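Local coordinates for protein nicotinate-nucleotide pyrophosphorylase (Pyrococcus furiosus, PDB 2I14) that probably catalyses the ATP-coupled transfer of phosphoribosyl from phosphoribosyl pyrophosphate to nicotinate, giving nicotinate mononucleotide on the way to NAD, at residues V48-L53 with K302-A307; W59-G64 with G85-P90; S119-A124 with G296-A301; V330-N335 with K389-E394. One frame throughout, in Å; residues are numbered along the deposited sequence.

Contact 1: residues V48-L53 with K302-A307; sequences VTTTSL and KPVDFA
T49 and A307 form an antiparallel hydrogen-bonded pair. T49 N donates to A307 O at 3.1 Å, and A307 N donates back to T49 O at 2.8 Å. Each carbonyl also receives a carbon donor: V48 CA lies 3.2 Å from A307 O, and F306 CA points its hydrogen at T49 O. This joins strand 43-49 to the start of strand 307-313 in the large antiparallel sheet.

The F306 side chain starts with CB 4.1 Å from T49 O. T50 lies obliquely beside the ring, in a modelled fit too tight to read closely. CD2 lies 3.4 Å from T49 O, which sits at the edge of the ring near its plane, while V48 CG1 reaches CD2 at 4.0 Å with its side chain at about a right angle. Farther out, CE1 meets S119 of helix 108-131, and the tip, CZ, meets the ring of F88, whose plane is turned by about 30°. V304 CG1 lies over the centre of one ring face, 3.9 Å above the plane; it is held anti to its own backbone N (chi1 180°) and also touches L53 CD2, the V304 and L53 side chains lying side by side.

D305, at the centre of an inverse gamma turn, makes a weak hydrogen bond through OD2 to H144 of a second subunit; its side chain comes within about 5 Å of a PCP other than the one bound by G296. The register of 48-53 on 302-307 thus depends on main-chain atoms, while the side chains contribute an apolar layer round the F306 ring.

Contact 2: residues W59-G64 with G85-P90; sequences WGVLVG and GTIFHP
G60 and V61 pair with F88 and I87 in a small two-stranded antiparallel sheet, strand 60-61 against strand 87-88, separate from the large sheet of the chain. G60 and F88 are the hydrogen-bonded pair, with G60 N to F88 O at 3.2 Å and F88 N to G60 O at 3.1 Å. V61 and I87 follow as the non-hydrogen-bonded pair. The ladder then runs past the strands: L62 N donates to T86 O at 2.9 Å and a nearly straight 167°, and G85 N donates to L62 O at 2.7 Å.

On the face with V61 and I87, V61 CG2 meets I87 CD1 at 3.9 Å, and helix 377-390 adds V384 and Q387. The other face carries F88. Its chi1 of 76° sets CG between the backbone N and the carbonyl carbon, and the ring lies beside the backbone of G60, with CE1 3.5 Å from G60 C. A side chain on G60 would probably crowd this ring. L62 N sits at the ring's edge, near its plane.

Helix 108-131 bonds to the first segment: T123 OG1 is hydrogen-bonded to V61 N, and S119 OG to V63 N. The T86 hydroxyl is hydrogen-bonded to P83 O and to Y383 OH. At the far end of the ladder, W59 and I87 lie side by side, pointing the same way, and W59 CB meets I87 CG2 at 3.8 Å and H89 CE1 at 3.9 Å.

Contact 3: residues S119-A124 with G296-A301; sequences SGIATA and GAIASA. With PCP (1-alpha-pyrophosphoryl-2-alpha,3-alpha-dihydroxy-4-beta-cyclopentane-methanol-5-phosphate), chain I.
I121 and I298 share one rotamer: in I121, CG1 is anti to the carbonyl carbon (chi1 -61°), which leaves CG2 anti to the backbone N, and I298 is built the same way. The two CG2 methyls meet at 3.4 Å, with the side chains crossing at about a right angle. In I121 the chain is extended at chi2 (-178°), placing CD1 3.5 Å from A299 O. The I121 side chain lies against the carbonyls of I298 and A299, near the end of the short helix 296-299.

One turn on, A124 CB meets A301 CB at 3.5 Å and A297 O at 3.6 Å. No hydrogen bond joins the two segments; small residues, G120, A124 and A301, let the backbones come close. An alanine at I121 would lack CG1, CG2 and CD1, and would probably leave a gap beside A299 O, where CD1 sat, and I298 CG2 without its methyl partner.

Within helix 108-131, T123 OG1 donates to S119 O at 2.8 Å, and T123 N reaches the same oxygen from the opposite face of its plane.

At the start of the short helix, G296 N donates to phosphate oxygen O1P of PCP at 2.6 Å, almost straight at 178°. The helix N-terminus would probably favour the negative charge. G276 N of the same chain, and Y27 OH of a second subunit, also bond to PCP. Helix 296-299 directly follows strand 291-294 of the parallel barrel sheet. It packs against both helix 108-131 and helix 150-159, the latter where I298 touches A157; these two helices also touch each other, I121 meeting I153 and A156.

Contact 4: residues V330-N335 with K389-E394; sequences VYRCEN and KKFNLE. With ZN (zinc ion), chain G.
C333 SG binds a zinc ion at 2.4 Å, with H337, C350 and C353 completing the site, and C333 O lies 4.2 Å from F391 CE2. The rest of the contact centres on the F391 ring. Its chi1 of -59° turns CG anti to the carbonyl carbon, and the ring reaches from the end of helix 377-390 toward the strand. R332 crosses it at about a right angle: CD lies 3.3 Å from F391 CZ, and NH1 is at the ring's edge, with guanidinium and ring planes 62° apart. This is edge contact, not stacking. R332 NH2 is hydrogen-bonded to Y383 OH. E334 O also lies near the plane at the ring's edge, 3.7 Å from CE2, and K390 CD is 3.5 Å from the same oxygen. An alanine at F391 would probably leave R332 CD and NH1 without the ring at their side, although NH2 keeps Y383 OH, and open a gap beside E334 O. Behind F391, N392 with its positive phi ends the helix in a Schellman motif. Three cysteines and a histidine, with C350 and C353 in a Cys-x-x-Cys pair, are consistent with a structural zinc site, as in zinc ribbons.

In the fold
Contacts 1, 2 and 3 are buried and touch one another, while contact 4 lies at the surface. Contacts 1 and 4 reach the same large antiparallel sheet, but their nearest atoms are about 8 Å apart. Contact 2 is the middle piece: it shares an aromatic pair with contact 1, V61 and V63 are tied to the helix of contact 3, and W59 touches L393 of contact 4. The chemistry changes with place. Backbone hydrogen bonds join contacts 1 and 2, one bridge in the first and a short ladder in the second; contact 3 is helix packing without cross bonds beside the bound phosphate, and contact 4 sets one aromatic ring against a zinc-binding segment.

Contact 1: residues V48-L53 with K302-A307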
loop_
_atom_site.group_PDB
_atom_site.type_symbol
_atom_site.label_atom_id
_atom_site.label_comp_id
_atom_site.label_asym_id
_atom_site.label_seq_id
_atom_site.Cartn_x
_atom_site.Cartn_y
_atom_site.Cartn_z
ATOM N N VAL A 48 11.750 -33.088 17.105
ATOM C CA VAL A 48 12.389 -32.027 16.347
ATOM C C VAL A 48 11.380 -31.558 15.303
ATOM O O VAL A 48 10.952 -32.337 14.443
ATOM C CB VAL A 48 13.663 -32.505 15.663
ATOM C CG1 VAL A 48 14.174 -31.425 14.748
ATOM C CG2 VAL A 48 14.715 -32.807 16.702
ATOM N N THR A 49 10.975 -30.295 15.405
ATOM C CA THR A 49 10.001 -29.707 14.470
ATOM C C THR A 49 10.260 -28.213 14.252
ATOM O O THR A 49 11.265 -27.667 14.691
ATOM C CB THR A 49 8.566 -29.804 15.019
ATOM O OG1 THR A 49 8.485 -28.993 16.196
ATOM C CG2 THR A 49 8.202 -31.237 15.395
ATOM N N THR A 50 9.346 -27.569 13.548
ATOM C CA THR A 50 9.409 -26.126 13.322
ATOM C C THR A 50 7.966 -25.731 13.356
ATOM O O THR A 50 7.093 -26.515 12.973
ATOM C CB THR A 50 9.923 -25.681 11.923
ATOM O OG1 THR A 50 9.087 -26.225 10.899
ATOM C CG2 THR A 50 11.313 -26.132 11.699
ATOM N N THR A 51 7.716 -24.512 13.806
ATOM C CA THR A 51 6.352 -24.011 13.876
ATOM C C THR A 51 6.108 -23.199 12.624
ATOM O O THR A 51 5.000 -22.738 12.373
ATOM C CB THR A 51 6.148 -23.116 15.108
ATOM O OG1 THR A 51 7.147 -22.091 15.113
ATOM C CG2 THR A 51 6.252 -23.936 16.388
ATOM N N SER A 52 7.161 -23.044 11.831
ATOM C CA SER A 52 7.074 -22.291 10.591
ATOM C C SER A 52 8.264 -22.599 9.706
ATOM O O SER A 52 9.276 -23.116 10.159
ATOM C CB SER A 52 7.104 -20.804 10.898
ATOM O OG SER A 52 8.398 -20.465 11.383
ATOM N N LEU A 53 8.138 -22.255 8.438
ATOM C CA LEU A 53 9.213 -22.431 7.479
ATOM C C LEU A 53 9.534 -21.018 7.021
ATOM O O LEU A 53 8.712 -20.120 7.130
ATOM C CB LEU A 53 8.741 -23.282 6.291
ATOM C CG LEU A 53 8.459 -24.745 6.641
ATOM C CD1 LEU A 53 7.554 -25.363 5.593
ATOM C CD2 LEU A 53 9.780 -25.492 6.773
ATOM N N LYS A 302 17.837 -19.010 4.145
ATOM C CA LYS A 302 17.598 -18.951 5.577
ATOM C C LYS A 302 17.348 -20.330 6.160
ATOM O O LYS A 302 16.654 -21.142 5.558
ATOM C CB LYS A 302 16.367 -18.109 5.893
ATOM C CG LYS A 302 16.364 -16.701 5.343
ATOM C CD LYS A 302 15.039 -16.024 5.704
ATOM C CE LYS A 302 14.713 -14.875 4.768
ATOM N NZ LYS A 302 13.319 -14.425 5.013
ATOM N N PRO A 303 17.892 -20.603 7.354
ATOM C CA PRO A 303 17.729 -21.880 8.052
ATOM C C PRO A 303 16.262 -22.144 8.378
ATOM O O PRO A 303 15.439 -21.235 8.318
ATOM C CB PRO A 303 18.534 -21.676 9.321
ATOM C CG PRO A 303 19.603 -20.730 8.886
ATOM C CD PRO A 303 18.869 -19.750 8.046
ATOM N N VAL A 304 15.939 -23.385 8.729
ATOM C CA VAL A 304 14.575 -23.766 9.108
ATOM C C VAL A 304 14.615 -23.745 10.625
ATOM O O VAL A 304 15.416 -24.449 11.216
ATOM C CB VAL A 304 14.229 -25.194 8.599
ATOM C CG1 VAL A 304 12.819 -25.577 9.000
ATOM C CG2 VAL A 304 14.368 -25.247 7.087
ATOM N N ASP A 305 13.773 -22.924 11.246
ATOM C CA ASP A 305 13.756 -22.785 12.709
ATOM C C ASP A 305 13.413 -24.112 13.369
ATOM O O ASP A 305 12.317 -24.273 13.908
ATOM C CB ASP A 305 12.736 -21.706 13.145
ATOM C CG ASP A 305 13.146 -20.987 14.445
ATOM O OD1 ASP A 305 12.298 -20.286 15.070
ATOM O OD2 ASP A 305 14.330 -21.115 14.839
ATOM N N PHE A 306 14.350 -25.057 13.316
ATOM C CA PHE A 306 14.169 -26.391 13.902
ATOM C C PHE A 306 14.428 -26.368 15.411
ATOM O O PHE A 306 15.413 -25.796 15.862
ATOM C CB PHE A 306 15.118 -27.395 13.219
ATOM C CG PHE A 306 14.515 -28.102 12.034
ATOM C CD1 PHE A 306 15.261 -28.315 10.876
ATOM C CD2 PHE A 306 13.206 -28.569 12.075
ATOM C CE1 PHE A 306 14.712 -28.978 9.771
ATOM C CE2 PHE A 306 12.642 -29.234 10.975
ATOM C CZ PHE A 306 13.402 -29.437 9.820
ATOM N N ALA A 307 13.549 -26.984 16.190
ATOM C CA ALA A 307 13.742 -27.010 17.632
ATOM C C ALA A 307 13.568 -28.406 18.219
ATOM O O ALA A 307 12.744 -29.186 17.753
ATOM C CB ALA A 307 12.782 -26.038 18.304
#

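Contact 2: residues W59-G64 with G85-P90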
loop_
_atom_site.group_PDB
_atom_site.type_symbol
_atom_site.label_atom_id
_atom_site.label_comp_id
_atom_site.label_asym_id
_atom_site.label_seq_id
_atom_site.Cartn_x
_atom_site.Cartn_y
_atom_site.Cartn_z
ATOM N N TRP A 59 5.970 -25.904 2.409
ATOM C CA TRP A 59 6.737 -27.121 2.631
ATOM C C TRP A 59 8.221 -26.827 2.642
ATOM O O TRP A 59 8.652 -25.761 2.237
ATOM C CB TRP A 59 6.476 -28.110 1.496
ATOM C CG TRP A 59 7.332 -27.826 0.275
ATOM C CD1 TRP A 59 8.708 -28.020 0.133
ATOM C CD2 TRP A 59 6.903 -27.194 -0.911
ATOM N NE1 TRP A 59 9.138 -27.521 -1.076
ATOM C CE2 TRP A 59 8.054 -27.012 -1.737
ATOM C CE3 TRP A 59 5.663 -26.755 -1.363
ATOM C CZ2 TRP A 59 7.985 -26.412 -2.982
ATOM C CZ3 TRP A 59 5.590 -26.158 -2.604
ATOM C CH2 TRP A 59 6.745 -25.989 -3.405
ATOM N N GLY A 60 9.000 -27.819 3.050
ATOM C CA GLY A 60 10.448 -27.696 3.064
ATOM C C GLY A 60 11.065 -29.047 2.726
ATOM O O GLY A 60 10.361 -30.065 2.709
ATOM N N VAL A 61 12.369 -29.074 2.458
ATOM C CA VAL A 61 13.057 -30.327 2.124
ATOM C C VAL A 61 13.968 -30.743 3.267
ATOM O O VAL A 61 14.915 -30.031 3.586
ATOM C CB VAL A 61 13.918 -30.181 0.838
ATOM C CG1 VAL A 61 14.742 -31.443 0.621
ATOM C CG2 VAL A 61 13.030 -29.897 -0.369
ATOM N N LEU A 62 13.691 -31.899 3.867
ATOM C CA LEU A 62 14.493 -32.392 4.982
ATOM C C LEU A 62 15.914 -32.743 4.573
ATOM O O LEU A 62 16.113 -33.488 3.611
ATOM C CB LEU A 62 13.860 -33.635 5.581
ATOM C CG LEU A 62 13.924 -33.786 7.106
ATOM C CD1 LEU A 62 13.950 -35.280 7.438
ATOM C CD2 LEU A 62 15.160 -33.090 7.690
ATOM N N VAL A 63 16.899 -32.221 5.305
ATOM C CA VAL A 63 18.303 -32.505 5.006
ATOM C C VAL A 63 19.207 -32.527 6.234
ATOM O O VAL A 63 19.094 -31.674 7.113
ATOM C CB VAL A 63 18.881 -31.480 4.042
ATOM C CG1 VAL A 63 20.323 -31.852 3.704
ATOM C CG2 VAL A 63 18.027 -31.412 2.788
ATOM N N GLY A 64 20.116 -33.496 6.286
ATOM C CA GLY A 64 21.027 -33.586 7.414
ATOM C C GLY A 64 20.839 -34.795 8.314
ATOM O O GLY A 64 21.595 -34.988 9.268
ATOM N N GLY A 85 15.723 -35.976 2.663
ATOM C CA GLY A 85 15.134 -35.555 1.409
ATOM C C GLY A 85 13.619 -35.539 1.430
ATOM O O GLY A 85 12.992 -35.064 0.492
ATOM N N THR A 86 13.022 -36.058 2.492
ATOM C CA THR A 86 11.568 -36.067 2.601
ATOM C C THR A 86 10.980 -34.651 2.655
ATOM O O THR A 86 11.538 -33.738 3.275
ATOM C CB THR A 86 11.097 -36.813 3.876
ATOM O OG1 THR A 86 11.586 -38.154 3.854
ATOM C CG2 THR A 86 9.577 -36.838 3.963
ATOM N N ILE A 87 9.843 -34.472 2.001
ATOM C CA ILE A 87 9.179 -33.187 2.018
ATOM C C ILE A 87 8.475 -33.196 3.354
ATOM O O ILE A 87 7.859 -34.195 3.712
ATOM C CB ILE A 87 8.137 -33.100 0.901
ATOM C CG1 ILE A 87 8.838 -33.242 -0.460
ATOM C CG2 ILE A 87 7.334 -31.808 1.022
ATOM C CD1 ILE A 87 9.942 -32.229 -0.723
ATOM N N PHE A 88 8.576 -32.111 4.108
ATOM C CA PHE A 88 7.909 -32.055 5.408
ATOM C C PHE A 88 7.155 -30.746 5.645
ATOM O O PHE A 88 7.160 -29.833 4.816
ATOM C CB PHE A 88 8.915 -32.249 6.541
ATOM C CG PHE A 88 9.750 -31.040 6.802
ATOM C CD1 PHE A 88 10.786 -30.706 5.954
ATOM C CD2 PHE A 88 9.465 -30.208 7.873
ATOM C CE1 PHE A 88 11.522 -29.566 6.171
ATOM C CE2 PHE A 88 10.200 -29.069 8.094
ATOM C CZ PHE A 88 11.227 -28.747 7.246
ATOM N N HIS A 89 6.528 -30.656 6.809
ATOM C CA HIS A 89 5.749 -29.480 7.159
ATOM C C HIS A 89 5.905 -29.094 8.615
ATOM O O HIS A 89 6.540 -29.794 9.405
ATOM C CB HIS A 89 4.270 -29.741 6.872
ATOM C CG HIS A 89 4.016 -30.346 5.526
ATOM N ND1 HIS A 89 4.204 -29.651 4.352
ATOM C CD2 HIS A 89 3.596 -31.582 5.168
ATOM C CE1 HIS A 89 3.906 -30.431 3.329
ATOM N NE2 HIS A 89 3.535 -31.609 3.797
ATOM N N PRO A 90 5.334 -27.947 8.985
ATOM C CA PRO A 90 5.437 -27.514 10.380
ATOM C C PRO A 90 4.673 -28.474 11.284
ATOM O O PRO A 90 3.734 -29.126 10.851
ATOM C CB PRO A 90 4.809 -26.129 10.346
ATOM C CG PRO A 90 5.150 -25.644 8.963
ATOM C CD PRO A 90 4.852 -26.850 8.122
#

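Contact 3: residues S119-A124 with G296-A301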
loop_
_atom_site.group_PDB
_atom_site.type_symbol
_atom_site.label_atom_id
_atom_site.label_comp_id
_atom_site.label_asym_id
_atom_site.label_seq_id
_atom_site.Cartn_x
_atom_site.Cartn_y
_atom_site.Cartn_z
ATOM N N SER A 119 18.520 -28.116 5.526
ATOM C CA SER A 119 17.116 -28.094 5.141
ATOM C C SER A 119 16.772 -26.762 4.500
ATOM O O SER A 119 16.017 -26.708 3.521
ATOM C CB SER A 119 16.239 -28.328 6.364
ATOM O OG SER A 119 16.277 -29.699 6.732
ATOM N N GLY A 120 17.338 -25.698 5.063
ATOM C CA GLY A 120 17.106 -24.373 4.534
ATOM C C GLY A 120 17.571 -24.253 3.094
ATOM O O GLY A 120 16.798 -23.917 2.195
ATOM N N ILE A 121 18.845 -24.537 2.861
ATOM C CA ILE A 121 19.390 -24.468 1.517
ATOM C C ILE A 121 18.637 -25.372 0.539
ATOM O O ILE A 121 18.326 -24.963 -0.586
ATOM C CB ILE A 121 20.856 -24.844 1.521
ATOM C CG1 ILE A 121 21.618 -23.853 2.401
ATOM C CG2 ILE A 121 21.392 -24.844 0.102
ATOM C CD1 ILE A 121 23.123 -24.072 2.457
ATOM N N ALA A 122 18.342 -26.597 0.964
ATOM C CA ALA A 122 17.626 -27.535 0.099
ATOM C C ALA A 122 16.276 -26.970 -0.369
ATOM O O ALA A 122 16.028 -26.835 -1.574
ATOM C CB ALA A 122 17.418 -28.860 0.823
ATOM N N THR A 123 15.412 -26.642 0.592
ATOM C CA THR A 123 14.101 -26.089 0.295
ATOM C C THR A 123 14.254 -24.948 -0.687
ATOM O O THR A 123 13.538 -24.867 -1.677
ATOM C CB THR A 123 13.430 -25.565 1.575
ATOM O OG1 THR A 123 13.399 -26.616 2.545
ATOM C CG2 THR A 123 12.005 -25.117 1.294
ATOM N N ALA A 124 15.202 -24.063 -0.411
ATOM C CA ALA A 124 15.435 -22.936 -1.291
ATOM C C ALA A 124 15.653 -23.486 -2.688
ATOM O O ALA A 124 14.950 -23.123 -3.627
ATOM C CB ALA A 124 16.661 -22.178 -0.837
ATOM N N GLY A 296 23.797 -16.928 -4.024
ATOM C CA GLY A 296 23.265 -16.634 -2.704
ATOM C C GLY A 296 21.871 -17.083 -2.319
ATOM O O GLY A 296 21.678 -17.517 -1.190
ATOM N N ALA A 297 20.910 -16.980 -3.236
ATOM C CA ALA A 297 19.531 -17.380 -2.966
ATOM C C ALA A 297 19.405 -18.820 -2.484
ATOM O O ALA A 297 18.368 -19.214 -1.947
ATOM C CB ALA A 297 18.696 -17.185 -4.195
ATOM N N ILE A 298 20.464 -19.601 -2.667
ATOM C CA ILE A 298 20.445 -21.000 -2.255
ATOM C C ILE A 298 21.428 -21.236 -1.131
ATOM O O ILE A 298 21.068 -21.821 -0.118
ATOM C CB ILE A 298 20.769 -21.966 -3.469
ATOM C CG1 ILE A 298 19.679 -21.828 -4.545
ATOM C CG2 ILE A 298 20.854 -23.424 -2.990
ATOM C CD1 ILE A 298 19.913 -22.664 -5.753
ATOM N N ALA A 299 22.663 -20.773 -1.303
ATOM C CA ALA A 299 23.695 -20.968 -0.280
ATOM C C ALA A 299 23.426 -20.149 0.984
ATOM O O ALA A 299 23.582 -20.628 2.115
ATOM C CB ALA A 299 25.064 -20.611 -0.845
ATOM N N SER A 300 23.023 -18.907 0.777
ATOM C CA SER A 300 22.733 -18.008 1.870
ATOM C C SER A 300 21.257 -18.098 2.227
ATOM O O SER A 300 20.700 -17.177 2.837
ATOM C CB SER A 300 23.068 -16.568 1.473
ATOM O OG SER A 300 24.412 -16.454 1.052
ATOM N N ALA A 301 20.614 -19.187 1.831
ATOM C CA ALA A 301 19.205 -19.369 2.138
ATOM C C ALA A 301 19.034 -19.329 3.662
ATOM O O ALA A 301 19.983 -19.578 4.387
ATOM C CB ALA A 301 18.724 -20.708 1.579
HETATM C C1 PCP I . 28.755 -14.586 -9.557
HETATM C C2 PCP I . 29.120 -15.769 -8.633
HETATM C C3 PCP I . 28.386 -16.983 -9.255
HETATM C C4 PCP I . 27.073 -16.401 -9.825
HETATM C C5 PCP I . 27.504 -15.037 -10.241
HETATM C CP PCP I . 25.864 -16.393 -8.837
HETATM O O1 PCP I . 29.781 -14.411 -10.673
HETATM O O2 PCP I . 30.532 -15.989 -8.607
HETATM O O3 PCP I . 29.117 -17.595 -10.333
HETATM O OP PCP I . 26.056 -15.614 -7.604
HETATM P P PCP I . 24.873 -14.733 -6.902
HETATM O O1P PCP I . 24.936 -15.011 -5.451
HETATM O O2P PCP I . 23.584 -15.187 -7.514
HETATM O O3P PCP I . 25.198 -13.308 -7.200
HETATM P PA PCP I . 29.738 -13.275 -11.786
HETATM O O1A PCP I . 29.642 -11.948 -11.053
HETATM O O2A PCP I . 28.504 -13.551 -12.620
HETATM O O3A PCP I . 31.084 -13.485 -12.551
HETATM P PB PCP I . 32.535 -13.900 -12.199
HETATM O O1B PCP I . 33.462 -13.730 -13.355
HETATM O O2B PCP I . 32.623 -15.296 -11.822
HETATM O O3B PCP I . 33.064 -13.093 -11.061
#

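Contact 4: residues V330-N335 with K389-E394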
loop_
_atom_site.group_PDB
_atom_site.type_symbol
_atom_site.label_atom_id
_atom_site.label_comp_id
_atom_site.label_asym_id
_atom_site.label_seq_id
_atom_site.Cartn_x
_atom_site.Cartn_y
_atom_site.Cartn_z
ATOM N N VAL A 330 3.937 -39.784 11.603
ATOM C CA VAL A 330 3.376 -39.039 10.488
ATOM C C VAL A 330 3.140 -39.985 9.320
ATOM O O VAL A 330 4.076 -40.591 8.804
ATOM C CB VAL A 330 4.330 -37.909 10.022
ATOM C CG1 VAL A 330 4.505 -36.881 11.114
ATOM C CG2 VAL A 330 5.669 -38.475 9.673
ATOM N N TYR A 331 1.884 -40.116 8.906
ATOM C CA TYR A 331 1.539 -40.995 7.790
ATOM C C TYR A 331 1.337 -40.211 6.504
ATOM O O TYR A 331 0.623 -39.217 6.474
ATOM C CB TYR A 331 0.290 -41.832 8.112
ATOM C CG TYR A 331 0.524 -42.800 9.252
ATOM C CD1 TYR A 331 0.487 -42.366 10.577
ATOM C CD2 TYR A 331 0.864 -44.128 9.007
ATOM C CE1 TYR A 331 0.787 -43.224 11.632
ATOM C CE2 TYR A 331 1.166 -44.998 10.059
ATOM C CZ TYR A 331 1.124 -44.537 11.369
ATOM O OH TYR A 331 1.414 -45.384 12.419
ATOM N N ARG A 332 1.990 -40.670 5.444
ATOM C CA ARG A 332 1.925 -40.019 4.154
ATOM C C ARG A 332 1.330 -40.961 3.129
ATOM O O ARG A 332 1.703 -42.127 3.064
ATOM C CB ARG A 332 3.329 -39.634 3.708
ATOM C CG ARG A 332 3.335 -38.597 2.629
ATOM C CD ARG A 332 4.413 -38.818 1.591
ATOM N NE ARG A 332 5.683 -39.266 2.146
ATOM C CZ ARG A 332 6.861 -39.056 1.565
ATOM N NH1 ARG A 332 6.929 -38.389 0.421
ATOM N NH2 ARG A 332 7.968 -39.543 2.106
ATOM N N CYS A 333 0.401 -40.468 2.324
ATOM C CA CYS A 333 -0.179 -41.316 1.304
ATOM C C CYS A 333 0.584 -40.989 0.030
ATOM O O CYS A 333 1.396 -40.076 0.017
ATOM C CB CYS A 333 -1.662 -41.015 1.121
ATOM S SG CYS A 333 -1.967 -39.677 -0.012
ATOM N N GLU A 334 0.332 -41.733 -1.036
ATOM C CA GLU A 334 1.017 -41.497 -2.299
ATOM C C GLU A 334 0.577 -40.196 -2.947
ATOM O O GLU A 334 1.127 -39.791 -3.961
ATOM C CB GLU A 334 0.742 -42.637 -3.272
ATOM C CG GLU A 334 1.159 -43.999 -2.779
ATOM C CD GLU A 334 0.207 -45.088 -3.252
ATOM O OE1 GLU A 334 -0.042 -45.187 -4.479
ATOM O OE2 GLU A 334 -0.294 -45.844 -2.390
ATOM N N ASN A 335 -0.433 -39.550 -2.378
ATOM C CA ASN A 335 -0.920 -38.296 -2.935
ATOM C C ASN A 335 -0.457 -37.095 -2.128
ATOM O O ASN A 335 -1.085 -36.037 -2.147
ATOM C CB ASN A 335 -2.442 -38.321 -3.036
ATOM C CG ASN A 335 -2.927 -39.381 -3.993
ATOM O OD1 ASN A 335 -2.501 -39.431 -5.149
ATOM N ND2 ASN A 335 -3.817 -40.244 -3.519
ATOM N N LYS A 389 7.304 -33.780 -8.108
ATOM C CA LYS A 389 6.400 -34.078 -9.219
ATOM C C LYS A 389 5.172 -34.884 -8.827
ATOM O O LYS A 389 4.055 -34.551 -9.232
ATOM C CB LYS A 389 7.149 -34.818 -10.321
ATOM C CG LYS A 389 8.199 -33.973 -11.007
ATOM C CD LYS A 389 7.807 -33.660 -12.438
ATOM C CE LYS A 389 8.817 -32.719 -13.103
ATOM N NZ LYS A 389 10.215 -33.243 -13.078
ATOM N N LYS A 390 5.374 -35.942 -8.040
ATOM C CA LYS A 390 4.262 -36.780 -7.613
ATOM C C LYS A 390 3.258 -35.963 -6.796
ATOM O O LYS A 390 2.048 -35.999 -7.061
ATOM C CB LYS A 390 4.779 -37.957 -6.784
ATOM C CG LYS A 390 3.711 -38.999 -6.477
ATOM C CD LYS A 390 4.192 -40.103 -5.518
ATOM C CE LYS A 390 5.156 -41.110 -6.170
ATOM N NZ LYS A 390 6.567 -40.618 -6.291
ATOM N N PHE A 391 3.769 -35.216 -5.818
ATOM C CA PHE A 391 2.936 -34.393 -4.945
ATOM C C PHE A 391 2.504 -33.078 -5.578
ATOM O O PHE A 391 1.701 -32.340 -5.012
ATOM C CB PHE A 391 3.687 -34.105 -3.650
ATOM C CG PHE A 391 4.074 -35.328 -2.902
ATOM C CD1 PHE A 391 5.071 -35.277 -1.946
ATOM C CD2 PHE A 391 3.428 -36.536 -3.142
ATOM C CE1 PHE A 391 5.427 -36.409 -1.236
ATOM C CE2 PHE A 391 3.774 -37.673 -2.438
ATOM C CZ PHE A 391 4.782 -37.607 -1.480
ATOM N N ASN A 392 3.054 -32.778 -6.743
ATOM C CA ASN A 392 2.712 -31.554 -7.445
ATOM C C ASN A 392 2.942 -30.302 -6.581
ATOM O O ASN A 392 2.044 -29.466 -6.437
ATOM C CB ASN A 392 1.255 -31.636 -7.895
ATOM C CG ASN A 392 0.920 -30.634 -8.983
ATOM O OD1 ASN A 392 -0.242 -30.492 -9.362
ATOM N ND2 ASN A 392 1.935 -29.935 -9.496
ATOM N N LEU A 393 4.150 -30.180 -6.016
ATOM C CA LEU A 393 4.525 -29.046 -5.162
ATOM C C LEU A 393 4.427 -27.724 -5.919
ATOM O O LEU A 393 4.807 -27.634 -7.090
ATOM C CB LEU A 393 5.944 -29.230 -4.627
ATOM C CG LEU A 393 6.171 -30.514 -3.833
ATOM C CD1 LEU A 393 7.592 -30.543 -3.270
ATOM C CD2 LEU A 393 5.142 -30.596 -2.723
ATOM N N GLU A 394 3.929 -26.700 -5.230
ATOM C CA GLU A 394 3.726 -25.386 -5.828
ATOM C C GLU A 394 4.581 -24.275 -5.219
ATOM O O GLU A 394 4.710 -24.175 -3.998
ATOM C CB GLU A 394 2.236 -25.011 -5.724
ATOM C CG GLU A 394 1.362 -25.975 -4.844
ATOM C CD GLU A 394 1.708 -25.993 -3.326
ATOM O OE1 GLU A 394 1.558 -24.941 -2.662
ATOM O OE2 GLU A 394 2.112 -27.061 -2.794
HETATM ZN ZN ZN G . -4.308 -39.249 0.189
#